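Local coordinates for rhodanese domain-containing protein (Thermoplasma volcanium GSS1, PDB 3GK5) that is of unknown function; this part is a rhodanese-like domain, a family whose catalytic members typically transfer sulfur through a cysteine persulfide, at residues V20-E25 / A59-H64; K50-D55 / L78-V83. All blocks are in the same frame, centred on the assembly; numbering follows the deposited sequence.

In the fold
Contact 1 lies in the core and contact 2 at the surface of the rhodanese-like domain of a longer protein, and both reach the same parallel sheet. Contact 1 joins strand 19-22 to strand 58-61 by backbone hydrogen bonds, then continues past the strand ends, where R24, held by D22 of its own segment, lies against C62 and A63. Contact 2 has no direct hydrogen bond between its segments; leucine packing and one water join the loop after helix 42-48 to the lead-in of strand 82-85. The two meet where strands 58-61 and 82-85 run side by side: A59 packs on V83, and V60 N probably bonds to V83 O. L21 CD1 also touches L52 CD2, a direct apolar link between the two contacts.

Contact 1: V20-E25 / A59-H64; sequences VLDVRE and AVICAH
R24 reaches across to C62 and A63. Its CB is directed at segment 59-64, and chi1 (-59°) sets CG anti to the carbonyl carbon: CG and CD lie against the C62-A63 peptide, CD 3.5 Å from A63 N and also touching A63 CB. A bend at chi3 (-67°) then brings NE round to the D22 carboxylate, where it donates to both OD1 and OD2, each at 3.2 Å. NH2 shares OD1 in a salt bridge and also bonds to G32 O; the carboxylate lies side-on at the guanidinium edge. D22 OD2 further accepts from R24 N at 2.9 Å, closing an Asx turn. An alanine in place of D22 would probably leave R24 N and NE without these acceptors and the guanidinium held mainly by G32, more able to turn.

Behind this lie two parallel strands of the rhodanese sheet: L21 N bonds to A59 O (2.8 Å), I61 N to L21 O (2.9 Å), and V23 N weakly to I61 O. C62 follows the strand, at a position consistent with the reactive cysteine of rhodaneses. V20, D22 and I61 share a face, I61 CG2 resting against V20 CG1 and D22 CA, with I89 of helix 88-94 on I61. On the face of L21 and V60, V60 CG1 is met at 3.6 Å by CG1 of V23, just past the strand, and V72 of helix 66-76 covers V60.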
ATOM      1  N   VAL A  20       0.565   5.605  -1.766  1.00 26.52           N
ATOM      2  CA  VAL A  20       0.864   4.301  -1.197  1.00 23.68           C
ATOM      3  C   VAL A  20       0.399   4.143   0.246  1.00 26.59           C
ATOM      4  O   VAL A  20       0.751   4.955   1.103  1.00 27.76           O
ATOM      5  CB  VAL A  20       2.377   4.034  -1.242  1.00 14.01           C
ATOM      6  CG1 VAL A  20       2.673   2.656  -0.718  1.00 23.09           C
ATOM      7  CG2 VAL A  20       2.889   4.198  -2.659  1.00 13.49           C
ATOM      8  N   LEU A  21      -0.387   3.100   0.509  1.00 21.11           N
ATOM      9  CA  LEU A  21      -0.860   2.817   1.867  1.00 22.09           C
ATOM     10  C   LEU A  21      -0.120   1.564   2.333  1.00 19.74           C
ATOM     11  O   LEU A  21      -0.342   0.473   1.803  1.00 18.46           O
ATOM     12  CB  LEU A  21      -2.360   2.527   1.885  1.00 13.56           C
ATOM     13  CG  LEU A  21      -3.171   2.887   3.134  1.00 22.24           C
ATOM     14  CD1 LEU A  21      -4.410   2.002   3.171  1.00 17.91           C
ATOM     15  CD2 LEU A  21      -2.369   2.712   4.404  1.00 24.04           C
ATOM     16  N   ASP A  22       0.750   1.718   3.326  1.00 14.97           N
ATOM     17  CA  ASP A  22       1.526   0.589   3.838  1.00 16.14           C
ATOM     18  C   ASP A  22       0.814   0.030   5.060  1.00 16.84           C
ATOM     19  O   ASP A  22       0.757   0.682   6.099  1.00 16.44           O
ATOM     20  CB  ASP A  22       2.943   1.051   4.193  1.00 11.61           C
ATOM     21  CG  ASP A  22       3.874  -0.097   4.482  1.00 18.25           C
ATOM     22  OD1 ASP A  22       5.061   0.015   4.095  1.00 25.26           O
ATOM     23  OD2 ASP A  22       3.440  -1.102   5.100  1.00 20.26           O
ATOM     24  N   VAL A  23       0.278  -1.182   4.925  1.00 24.83           N
ATOM     25  CA  VAL A  23      -0.476  -1.828   5.996  1.00 22.77           C
ATOM     26  C   VAL A  23       0.313  -2.797   6.863  1.00 14.64           C
ATOM     27  O   VAL A  23      -0.261  -3.599   7.598  1.00 19.21           O
ATOM     28  CB  VAL A  23      -1.683  -2.557   5.419  1.00 22.73           C
ATOM     29  CG1 VAL A  23      -2.508  -1.581   4.589  1.00 16.71           C
ATOM     30  CG2 VAL A  23      -1.216  -3.722   4.571  1.00 11.40           C
ATOM     31  N   ARG A  24       1.631  -2.705   6.778  1.00 21.37           N
ATOM     32  CA  ARG A  24       2.525  -3.549   7.557  1.00 19.44           C
ATOM     33  C   ARG A  24       2.681  -2.936   8.942  1.00 14.72           C
ATOM     34  O   ARG A  24       2.267  -1.803   9.175  1.00 19.78           O
ATOM     35  CB  ARG A  24       3.895  -3.627   6.874  1.00 17.27           C
ATOM     36  CG  ARG A  24       3.852  -4.173   5.457  1.00 24.54           C
ATOM     37  CD  ARG A  24       5.246  -4.337   4.895  1.00 20.43           C
ATOM     38  NE  ARG A  24       5.897  -3.044   4.716  1.00 23.13           N
ATOM     39  CZ  ARG A  24       7.210  -2.874   4.629  1.00 19.86           C
ATOM     40  NH1 ARG A  24       8.024  -3.918   4.709  1.00 12.28           N
ATOM     41  NH2 ARG A  24       7.707  -1.659   4.463  1.00 21.99           N
ATOM     42  N   GLU A  25       3.277  -3.691   9.855  1.00 18.14           N
ATOM     43  CA  GLU A  25       3.500  -3.205  11.208  1.00 24.69           C
ATOM     44  C   GLU A  25       4.630  -2.187  11.150  1.00 22.68           C
ATOM     45  O   GLU A  25       5.540  -2.305  10.332  1.00 25.34           O
ATOM     46  CB  GLU A  25       3.860  -4.361  12.150  1.00 34.92           C
ATOM     47  CG  GLU A  25       2.730  -5.374  12.319  1.00 34.06           C
ATOM     48  CD  GLU A  25       1.418  -4.713  12.708  1.00 44.76           C
ATOM     49  OE1 GLU A  25       0.362  -5.093  12.150  1.00 36.08           O
ATOM     50  OE2 GLU A  25       1.439  -3.812  13.577  1.00 52.21           O
ATOM     51  N   ALA A  59      -2.762   2.828  -3.262  1.00 18.26           N
ATOM     52  CA  ALA A  59      -2.062   1.619  -3.671  1.00 22.13           C
ATOM     53  C   ALA A  59      -1.678   0.924  -2.359  1.00 17.87           C
ATOM     54  O   ALA A  59      -0.767   1.364  -1.650  1.00 24.12           O
ATOM     55  CB  ALA A  59      -0.807   1.979  -4.493  1.00 13.36           C
ATOM     56  N   VAL A  60      -2.385  -0.152  -2.030  1.00 16.24           N
ATOM     57  CA  VAL A  60      -2.141  -0.870  -0.782  1.00 10.62           C
ATOM     58  C   VAL A  60      -1.009  -1.853  -0.920  1.00  9.92           C
ATOM     59  O   VAL A  60      -1.066  -2.786  -1.721  1.00 20.70           O
ATOM     60  CB  VAL A  60      -3.381  -1.640  -0.315  1.00 11.48           C
ATOM     61  CG1 VAL A  60      -3.208  -2.049   1.133  1.00 13.54           C
ATOM     62  CG2 VAL A  60      -4.611  -0.797  -0.501  1.00  5.41           C
ATOM     63  N   ILE A  61       0.024  -1.645  -0.121  1.00 11.45           N
ATOM     64  CA  ILE A  61       1.173  -2.505  -0.196  1.00  9.12           C
ATOM     65  C   ILE A  61       1.365  -3.315   1.060  1.00 11.38           C
ATOM     66  O   ILE A  61       0.986  -2.915   2.155  1.00 21.98           O
ATOM     67  CB  ILE A  61       2.433  -1.698  -0.473  1.00 10.00           C
ATOM     68  CG1 ILE A  61       3.550  -2.636  -0.952  1.00 10.57           C
ATOM     69  CG2 ILE A  61       2.828  -0.941   0.770  1.00 13.64           C
ATOM     70  CD1 ILE A  61       4.489  -1.990  -1.980  1.00  9.47           C
ATOM     71  N   CYS A  62       1.986  -4.462   0.884  1.00 14.71           N
ATOM     72  CA  CYS A  62       2.219  -5.372   1.979  1.00 25.52           C
ATOM     73  C   CYS A  62       3.652  -5.911   1.885  1.00 21.13           C
ATOM     74  O   CYS A  62       4.405  -5.497   1.012  1.00 28.03           O
ATOM     75  CB  CYS A  62       1.194  -6.483   1.846  1.00 25.21           C
ATOM     76  SG  CYS A  62       1.314  -7.692   3.053  1.00 36.55           S
ATOM     77  N   ALA A  63       4.047  -6.815   2.768  1.00 23.11           N
ATOM     78  CA  ALA A  63       5.404  -7.353   2.667  1.00 29.05           C
ATOM     79  C   ALA A  63       5.466  -8.255   1.444  1.00 24.75           C
ATOM     80  O   ALA A  63       6.403  -8.172   0.647  1.00 22.97           O
ATOM     81  CB  ALA A  63       5.788  -8.146   3.927  1.00 23.63           C
ATOM     82  N   HIS A  64       4.455  -9.109   1.298  1.00 26.64           N
ATOM     83  CA  HIS A  64       4.388 -10.034   0.173  1.00 34.30           C
ATOM     84  C   HIS A  64       3.076  -9.947  -0.591  1.00 24.28           C
ATOM     85  O   HIS A  64       3.003 -10.384  -1.735  1.00 31.97           O
ATOM     86  CB  HIS A  64       4.603 -11.467   0.655  1.00 41.91           C
ATOM     87  CG  HIS A  64       5.790 -11.621   1.546  1.00 50.50           C
ATOM     88  ND1 HIS A  64       5.683 -11.695   2.919  1.00 46.38           N
ATOM     89  CD2 HIS A  64       7.115 -11.653   1.269  1.00 53.58           C
ATOM     90  CE1 HIS A  64       6.891 -11.763   3.448  1.00 57.10           C
ATOM     91  NE2 HIS A  64       7.779 -11.739   2.468  1.00 54.46           N
TER

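Contact 2: K50-D55 / L78-V83; sequences KILERD and LGLNIV
The R54 guanidinium lies obliquely to G79 O, with NE 4.3 Å from that oxygen, so the two pass near each other without a direct bond. R54 reaches this place fully extended, CG anti to the backbone N (chi1 -171°) and the remaining torsions also anti, and it touches a neighbouring molecule of the crystal. E53 points its CB away from segment 78-83, and its carboxylate forms a salt bridge with K56 through OE2.

L80 carries the packing. Its CB does not aim at the loop; chi1 (-81°) sets CG beside the backbone N, anti to the carbonyl carbon. The two methyls meet different parts of the loop. CD1 meets L52 CD2 at 4.0 Å, the two leucine side chains crossing at about a right angle. CD2 lies against the backbone instead, 3.6 Å from E53 O and 4.0 Å from R54 CA. Beside this apolar patch one water spans the backbones: it lies 3.0 Å from R54 O, to which it can donate, and accepts from N81 N at 3.1 Å, linking the segments, which share no direct hydrogen bond.

G79, with its positive phi of 74°, is the C-prime residue of a Schellman motif ending helix 66-76, in which L80 N bonds to L75 O and G79 N to S76 O. An inverse gamma turn centred on N81 follows, with a weak bond from I82 N to L80 O, and the chain passes into strand 82-85. L75 of helix 66-76 packs on both L52 and L80, while Y58 ties the loop to the sheet: its hydroxyl bonds to E53 N, its backbone pairs with N81 and V83, and L52 rests on Y58 as strand 58-61 begins beside strand 82-85.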
ATOM      1  N   LYS A  50     -10.973   5.618   8.429  1.00 35.80           N
ATOM      2  CA  LYS A  50     -11.772   6.812   8.221  1.00 36.47           C
ATOM      3  C   LYS A  50     -10.873   7.986   7.884  1.00 32.41           C
ATOM      4  O   LYS A  50     -11.311   8.982   7.306  1.00 33.37           O
ATOM      5  CB  LYS A  50     -12.598   7.100   9.482  1.00 42.81           C
ATOM      6  CG  LYS A  50     -13.294   5.849  10.043  1.00 44.06           C
ATOM      7  CD  LYS A  50     -14.345   6.145  11.119  1.00 40.45           C
ATOM      8  CE  LYS A  50     -13.790   6.920  12.309  1.00 39.58           C
ATOM      9  NZ  LYS A  50     -13.607   8.379  12.030  1.00 39.48           N
ATOM     10  N   ILE A  51      -9.603   7.850   8.233  1.00 32.95           N
ATOM     11  CA  ILE A  51      -8.621   8.893   7.985  1.00 37.49           C
ATOM     12  C   ILE A  51      -8.252   8.956   6.508  1.00 34.05           C
ATOM     13  O   ILE A  51      -7.578   9.882   6.072  1.00 41.18           O
ATOM     14  CB  ILE A  51      -7.359   8.631   8.808  1.00 48.57           C
ATOM     15  CG1 ILE A  51      -7.765   8.214  10.229  1.00 59.99           C
ATOM     16  CG2 ILE A  51      -6.495   9.879   8.844  1.00 46.63           C
ATOM     17  CD1 ILE A  51      -6.610   7.759  11.098  1.00 74.74           C
ATOM     18  N   LEU A  52      -8.708   7.972   5.744  1.00 30.93           N
ATOM     19  CA  LEU A  52      -8.423   7.907   4.318  1.00 29.25           C
ATOM     20  C   LEU A  52      -9.290   8.846   3.483  1.00 33.76           C
ATOM     21  O   LEU A  52     -10.496   8.957   3.711  1.00 44.94           O
ATOM     22  CB  LEU A  52      -8.600   6.468   3.832  1.00 20.73           C
ATOM     23  CG  LEU A  52      -7.402   5.524   3.954  1.00 18.70           C
ATOM     24  CD1 LEU A  52      -6.473   5.957   5.066  1.00 33.08           C
ATOM     25  CD2 LEU A  52      -7.906   4.113   4.183  1.00 19.54           C
ATOM     26  N   GLU A  53      -8.668   9.517   2.516  1.00 32.97           N
ATOM     27  CA  GLU A  53      -9.372  10.444   1.625  1.00 33.51           C
ATOM     28  C   GLU A  53     -10.132   9.685   0.551  1.00 34.55           C
ATOM     29  O   GLU A  53      -9.626   8.714  -0.012  1.00 34.67           O
ATOM     30  CB  GLU A  53      -8.388  11.390   0.935  1.00 38.28           C
ATOM     31  CG  GLU A  53      -8.262  12.750   1.568  1.00 44.06           C
ATOM     32  CD  GLU A  53      -7.644  12.694   2.934  1.00 49.84           C
ATOM     33  OE1 GLU A  53      -8.261  12.101   3.844  1.00 57.62           O
ATOM     34  OE2 GLU A  53      -6.531  13.237   3.098  1.00 57.83           O
ATOM     35  N   ARG A  54     -11.335  10.151   0.245  1.00 37.78           N
ATOM     36  CA  ARG A  54     -12.163   9.503  -0.763  1.00 36.98           C
ATOM     37  C   ARG A  54     -11.746   9.947  -2.156  1.00 35.81           C
ATOM     38  O   ARG A  54     -11.930   9.222  -3.136  1.00 37.99           O
ATOM     39  CB  ARG A  54     -13.632   9.853  -0.527  1.00 37.72           C
ATOM     40  CG  ARG A  54     -14.607   9.060  -1.369  1.00 49.59           C
ATOM     41  CD  ARG A  54     -16.021   9.550  -1.129  1.00 61.46           C
ATOM     42  NE  ARG A  54     -17.028   8.683  -1.732  1.00 69.79           N
ATOM     43  CZ  ARG A  54     -18.336   8.907  -1.660  1.00 75.55           C
ATOM     44  NH1 ARG A  54     -18.789   9.974  -1.015  1.00 77.01           N
ATOM     45  NH2 ARG A  54     -19.192   8.064  -2.226  1.00 73.97           N
ATOM     46  N   ASP A  55     -11.176  11.147  -2.223  1.00 34.83           N
ATOM     47  CA  ASP A  55     -10.725  11.734  -3.479  1.00 27.75           C
ATOM     48  C   ASP A  55      -9.305  11.321  -3.846  1.00 32.76           C
ATOM     49  O   ASP A  55      -8.629  12.019  -4.601  1.00 38.63           O
ATOM     50  CB  ASP A  55     -10.780  13.256  -3.390  1.00 31.70           C
ATOM     51  CG  ASP A  55      -9.848  13.803  -2.334  1.00 32.24           C
ATOM     52  OD1 ASP A  55     -10.017  13.452  -1.150  1.00 33.92           O
ATOM     53  OD2 ASP A  55      -8.945  14.587  -2.686  1.00 45.64           O
ATOM     54  N   LEU A  78     -16.210  -0.204   0.832  1.00 39.37           N
ATOM     55  CA  LEU A  78     -16.541   1.031   1.531  1.00 34.19           C
ATOM     56  C   LEU A  78     -16.482   2.214   0.572  1.00 36.69           C
ATOM     57  O   LEU A  78     -16.462   3.374   0.996  1.00 36.87           O
ATOM     58  CB  LEU A  78     -15.583   1.262   2.702  1.00 35.26           C
ATOM     59  CG  LEU A  78     -15.581   0.190   3.795  1.00 35.77           C
ATOM     60  CD1 LEU A  78     -14.401   0.407   4.713  1.00 34.46           C
ATOM     61  CD2 LEU A  78     -16.894   0.228   4.567  1.00 34.91           C
ATOM     62  N   GLY A  79     -16.435   1.912  -0.721  1.00 29.41           N
ATOM     63  CA  GLY A  79     -16.405   2.956  -1.732  1.00 33.96           C
ATOM     64  C   GLY A  79     -15.102   3.714  -1.897  1.00 33.85           C
ATOM     65  O   GLY A  79     -15.100   4.868  -2.328  1.00 30.12           O
ATOM     66  N   LEU A  80     -13.989   3.074  -1.559  1.00 33.40           N
ATOM     67  CA  LEU A  80     -12.694   3.720  -1.696  1.00 26.83           C
ATOM     68  C   LEU A  80     -11.989   3.267  -2.955  1.00 27.23           C
ATOM     69  O   LEU A  80     -12.049   2.101  -3.348  1.00 16.16           O
ATOM     70  CB  LEU A  80     -11.802   3.441  -0.486  1.00 20.43           C
ATOM     71  CG  LEU A  80     -12.039   4.291   0.761  1.00 22.53           C
ATOM     72  CD1 LEU A  80     -11.201   3.744   1.898  1.00 25.08           C
ATOM     73  CD2 LEU A  80     -11.674   5.747   0.485  1.00 25.27           C
ATOM     74  N   ASN A  81     -11.325   4.215  -3.594  1.00 28.91           N
ATOM     75  CA  ASN A  81     -10.589   3.936  -4.808  1.00 31.55           C
ATOM     76  C   ASN A  81      -9.190   3.448  -4.416  1.00 33.71           C
ATOM     77  O   ASN A  81      -8.249   4.243  -4.328  1.00 31.29           O
ATOM     78  CB  ASN A  81     -10.516   5.209  -5.645  1.00 30.19           C
ATOM     79  CG  ASN A  81      -9.808   5.002  -6.948  1.00 40.29           C
ATOM     80  OD1 ASN A  81      -9.732   3.882  -7.452  1.00 44.87           O
ATOM     81  ND2 ASN A  81      -9.294   6.086  -7.522  1.00 44.18           N
ATOM     82  N   ILE A  82      -9.076   2.142  -4.155  1.00 31.01           N
ATOM     83  CA  ILE A  82      -7.803   1.530  -3.773  1.00 24.20           C
ATOM     84  C   ILE A  82      -7.488   0.331  -4.653  1.00 23.62           C
ATOM     85  O   ILE A  82      -8.384  -0.288  -5.216  1.00 34.28           O
ATOM     86  CB  ILE A  82      -7.789   1.043  -2.292  1.00 19.39           C
ATOM     87  CG1 ILE A  82      -8.398  -0.358  -2.179  1.00 19.91           C
ATOM     88  CG2 ILE A  82      -8.546   2.025  -1.404  1.00 18.12           C
ATOM     89  CD1 ILE A  82      -9.865  -0.447  -2.526  1.00 22.51           C
ATOM     90  N   VAL A  83      -6.203   0.010  -4.759  1.00 23.74           N
ATOM     91  CA  VAL A  83      -5.742  -1.115  -5.561  1.00 15.21           C
ATOM     92  C   VAL A  83      -4.720  -1.908  -4.752  1.00 16.97           C
ATOM     93  O   VAL A  83      -4.092  -1.361  -3.853  1.00 25.55           O
ATOM     94  CB  VAL A  83      -5.068  -0.617  -6.836  1.00 29.23           C
ATOM     95  CG1 VAL A  83      -6.078   0.124  -7.706  1.00 25.89           C
ATOM     96  CG2 VAL A  83      -3.917   0.300  -6.465  1.00 29.23           C
TER
HETATM   97  O   HOH W   1     -10.522   6.824  -2.142  1.00 24.25           O